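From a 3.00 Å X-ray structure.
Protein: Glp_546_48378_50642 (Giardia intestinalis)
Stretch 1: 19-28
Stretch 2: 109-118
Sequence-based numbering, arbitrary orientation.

Stretch 1, residues 19-28: SHWLLLLDTH
Stretch 2 109-118: FATLAFLPLL

How do the two stretches lie against each other? Residues 19-25 belong to a strand that begins earlier in the chain and meets the strand beginning at Leu112 in antiparallel fashion, the N-to-C directions 143° apart. Trp21 faces Pro116, Leu24 faces Ala113 and Leu25 faces Leu112, with CA-CA distances of 4.8, 5.3 and 4.9 Å. Both strands are extended, for example -106/108 at Leu22 and -140/123 at Ala113; after Leu25 the first stretch turns off at Asp26, -88/12.

Which backbone groups are satisfied across the seam? Leu24 N gives to Ala113 O at 3.2 Å, and Ala113 N returns to Leu24 O at 3.3 Å. Leu22 N reaches Leu115 O at 2.8 Å, while Leu115 N to Leu22 O is longer, 3.2 Å and bent to 142°. Leu117 N donates to His20 O at 3.2 Å. Leu24 O also receives a CA-H...O contact from Leu112 CA at 3.2 Å. The carbonyls Leu22 O and Ala113 O, 3.2 Å apart, are both acceptors and do not bond each other.

What continues the pairing beyond the strand? Asp26, chi1 p, supplies a carboxylate: Thr111 N donates to Asp26 OD1 at 2.7 Å, 157°. In return, Asp26 N donates to Thr111 O at 3.3 Å. The same OD1 accepts from Thr27 OG1 at 2.9 Å, so it serves two donors.

How do the side chains pack? Leu22 (t, p) and Leu24 (m, t) share a face with Ala113, Leu115 and Leu117 (both leucines m, t); Leu22 CB lies 3.7 Å from Leu117 CD1. On the other face, Leu23 (t, p) brings CD1 to 3.5 Å from Phe114 CE1, and Leu25 (m, t) sets CD2 3.5 Å from Leu112 CB. Trp21 (m, chi2 76°) places CE3 4.0 Å from Phe114 CB, while its NE1 donates a weak hydrogen bond to Ser19 OG at 3.0 Å.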

# COMPACT_ATOMS: atom_id res chain seq x y z
N SER A 19 -4.93 -15.48 21.91
CA SER A 19 -3.69 -15.85 22.57
C SER A 19 -2.66 -14.79 22.20
O SER A 19 -2.30 -14.65 21.04
CB SER A 19 -3.22 -17.21 22.09
OG SER A 19 -2.02 -17.58 22.74
N HIS A 20 -2.19 -14.04 23.20
CA HIS A 20 -1.24 -12.95 22.96
C HIS A 20 0.23 -13.31 23.19
O HIS A 20 0.56 -14.09 24.09
CB HIS A 20 -1.64 -11.76 23.84
CG HIS A 20 -3.09 -11.43 23.77
ND1 HIS A 20 -3.66 -10.81 22.67
CD2 HIS A 20 -4.11 -11.69 24.62
CE1 HIS A 20 -4.96 -10.71 22.85
NE2 HIS A 20 -5.26 -11.23 24.02
N TRP A 21 1.10 -12.72 22.37
CA TRP A 21 2.54 -12.96 22.47
C TRP A 21 3.33 -11.72 22.13
O TRP A 21 2.85 -10.87 21.39
CB TRP A 21 2.98 -14.05 21.51
CG TRP A 21 2.19 -15.30 21.59
CD1 TRP A 21 0.92 -15.51 21.11
CD2 TRP A 21 2.60 -16.54 22.19
NE1 TRP A 21 0.53 -16.81 21.37
CE2 TRP A 21 1.54 -17.46 22.03
CE3 TRP A 21 3.77 -16.96 22.84
CZ2 TRP A 21 1.61 -18.78 22.50
CZ3 TRP A 21 3.84 -18.27 23.31
CH2 TRP A 21 2.76 -19.16 23.13
N LEU A 22 4.53 -11.62 22.67
CA LEU A 22 5.40 -10.48 22.39
C LEU A 22 6.50 -10.94 21.45
O LEU A 22 7.40 -11.67 21.86
CB LEU A 22 6.02 -9.92 23.68
CG LEU A 22 7.20 -8.94 23.48
CD1 LEU A 22 6.74 -7.72 22.71
CD2 LEU A 22 7.76 -8.53 24.82
N LEU A 23 6.42 -10.52 20.19
CA LEU A 23 7.42 -10.91 19.22
C LEU A 23 8.58 -9.94 19.18
O LEU A 23 8.41 -8.75 18.93
CB LEU A 23 6.81 -11.03 17.83
CG LEU A 23 7.82 -11.24 16.70
CD1 LEU A 23 8.80 -12.35 17.05
CD2 LEU A 23 7.08 -11.57 15.43
N LEU A 24 9.78 -10.46 19.40
CA LEU A 24 11.00 -9.66 19.38
C LEU A 24 11.76 -9.94 18.09
O LEU A 24 12.18 -11.07 17.84
CB LEU A 24 11.86 -10.01 20.59
CG LEU A 24 11.14 -9.86 21.93
CD1 LEU A 24 12.03 -10.35 23.06
CD2 LEU A 24 10.75 -8.40 22.14
N LEU A 25 11.93 -8.91 17.28
CA LEU A 25 12.66 -9.03 16.03
C LEU A 25 13.92 -8.20 16.09
O LEU A 25 13.92 -7.11 16.64
CB LEU A 25 11.81 -8.56 14.87
CG LEU A 25 10.67 -9.47 14.47
CD1 LEU A 25 9.99 -8.91 13.24
CD2 LEU A 25 11.21 -10.87 14.19
N ASP A 26 14.99 -8.73 15.52
CA ASP A 26 16.26 -8.02 15.50
C ASP A 26 16.32 -7.11 14.29
O ASP A 26 17.38 -6.60 13.96
CB ASP A 26 17.41 -9.01 15.45
CG ASP A 26 17.57 -9.66 14.08
OD1 ASP A 26 16.54 -9.96 13.44
OD2 ASP A 26 18.73 -9.88 13.66
N THR A 27 15.19 -6.92 13.62
CA THR A 27 15.17 -6.08 12.43
C THR A 27 13.96 -5.15 12.37
O THR A 27 12.95 -5.38 13.04
CB THR A 27 15.19 -6.93 11.15
OG1 THR A 27 16.04 -8.07 11.35
CG2 THR A 27 15.74 -6.12 10.00
N HIS A 28 14.08 -4.10 11.55
CA HIS A 28 13.02 -3.11 11.36
C HIS A 28 12.15 -3.47 10.16
O HIS A 28 12.59 -3.39 9.02
CB HIS A 28 13.62 -1.72 11.13
CG HIS A 28 14.48 -1.23 12.25
ND1 HIS A 28 13.96 -0.82 13.46
CD2 HIS A 28 15.82 -1.10 12.35
CE1 HIS A 28 14.95 -0.46 14.26
NE2 HIS A 28 16.09 -0.62 13.61
N PHE A 109 18.64 -12.81 7.93
CA PHE A 109 17.43 -13.57 8.24
C PHE A 109 17.01 -13.19 9.65
O PHE A 109 17.63 -13.60 10.62
CB PHE A 109 17.70 -15.07 8.13
CG PHE A 109 17.72 -15.59 6.71
CD1 PHE A 109 16.57 -15.56 5.92
CD2 PHE A 109 18.89 -16.11 6.16
CE1 PHE A 109 16.59 -16.05 4.61
CE2 PHE A 109 18.92 -16.60 4.84
CZ PHE A 109 17.77 -16.56 4.07
N ALA A 110 15.95 -12.40 9.74
CA ALA A 110 15.44 -11.94 11.02
C ALA A 110 15.52 -13.00 12.11
O ALA A 110 15.43 -14.19 11.85
CB ALA A 110 13.99 -11.48 10.87
N THR A 111 15.69 -12.53 13.33
CA THR A 111 15.77 -13.40 14.49
C THR A 111 14.52 -13.09 15.31
O THR A 111 14.25 -11.93 15.61
CB THR A 111 17.00 -13.06 15.32
OG1 THR A 111 18.17 -13.23 14.52
CG2 THR A 111 17.10 -13.96 16.53
N LEU A 112 13.76 -14.12 15.65
CA LEU A 112 12.54 -13.92 16.41
C LEU A 112 12.39 -14.77 17.67
O LEU A 112 12.81 -15.92 17.70
CB LEU A 112 11.31 -14.11 15.50
CG LEU A 112 11.11 -15.35 14.64
CD1 LEU A 112 9.70 -15.36 14.08
CD2 LEU A 112 12.11 -15.36 13.51
N ALA A 113 11.78 -14.19 18.71
CA ALA A 113 11.54 -14.87 19.98
C ALA A 113 10.15 -14.51 20.51
O ALA A 113 9.84 -13.33 20.71
CB ALA A 113 12.60 -14.48 21.00
N PHE A 114 9.31 -15.51 20.75
CA PHE A 114 7.95 -15.28 21.23
C PHE A 114 7.83 -15.42 22.75
O PHE A 114 8.33 -16.38 23.34
CB PHE A 114 6.99 -16.25 20.55
CG PHE A 114 7.01 -16.16 19.06
CD1 PHE A 114 6.50 -15.04 18.42
CD2 PHE A 114 7.54 -17.17 18.29
CE1 PHE A 114 6.52 -14.94 17.03
CE2 PHE A 114 7.57 -17.08 16.90
CZ PHE A 114 7.06 -15.96 16.27
N LEU A 115 7.16 -14.45 23.37
CA LEU A 115 6.94 -14.46 24.81
C LEU A 115 5.46 -14.45 25.10
O LEU A 115 4.66 -13.93 24.32
CB LEU A 115 7.57 -13.23 25.46
CG LEU A 115 9.08 -13.13 25.36
CD1 LEU A 115 9.56 -12.04 26.30
CD2 LEU A 115 9.71 -14.48 25.75
N PRO A 116 5.07 -15.04 26.23
CA PRO A 116 3.66 -15.09 26.61
C PRO A 116 3.18 -13.76 27.15
O PRO A 116 3.92 -13.05 27.83
CB PRO A 116 3.63 -16.16 27.69
CG PRO A 116 4.87 -16.93 27.48
CD PRO A 116 5.87 -15.88 27.12
N LEU A 117 1.92 -13.43 26.86
CA LEU A 117 1.33 -12.19 27.33
C LEU A 117 -0.08 -12.46 27.80
O LEU A 117 -0.81 -13.20 27.15
CB LEU A 117 1.33 -11.13 26.22
CG LEU A 117 2.69 -10.63 25.70
CD1 LEU A 117 2.47 -9.45 24.76
CD2 LEU A 117 3.59 -10.21 26.86
N LEU A 118 -0.46 -11.85 28.92
CA LEU A 118 -1.80 -12.01 29.48
C LEU A 118 -2.79 -11.09 28.77
O LEU A 118 -3.91 -11.49 28.45
CB LEU A 118 -1.77 -11.68 30.98
CG LEU A 118 -0.55 -12.20 31.75
CD1 LEU A 118 -0.72 -11.90 33.24
CD2 LEU A 118 -0.38 -13.71 31.54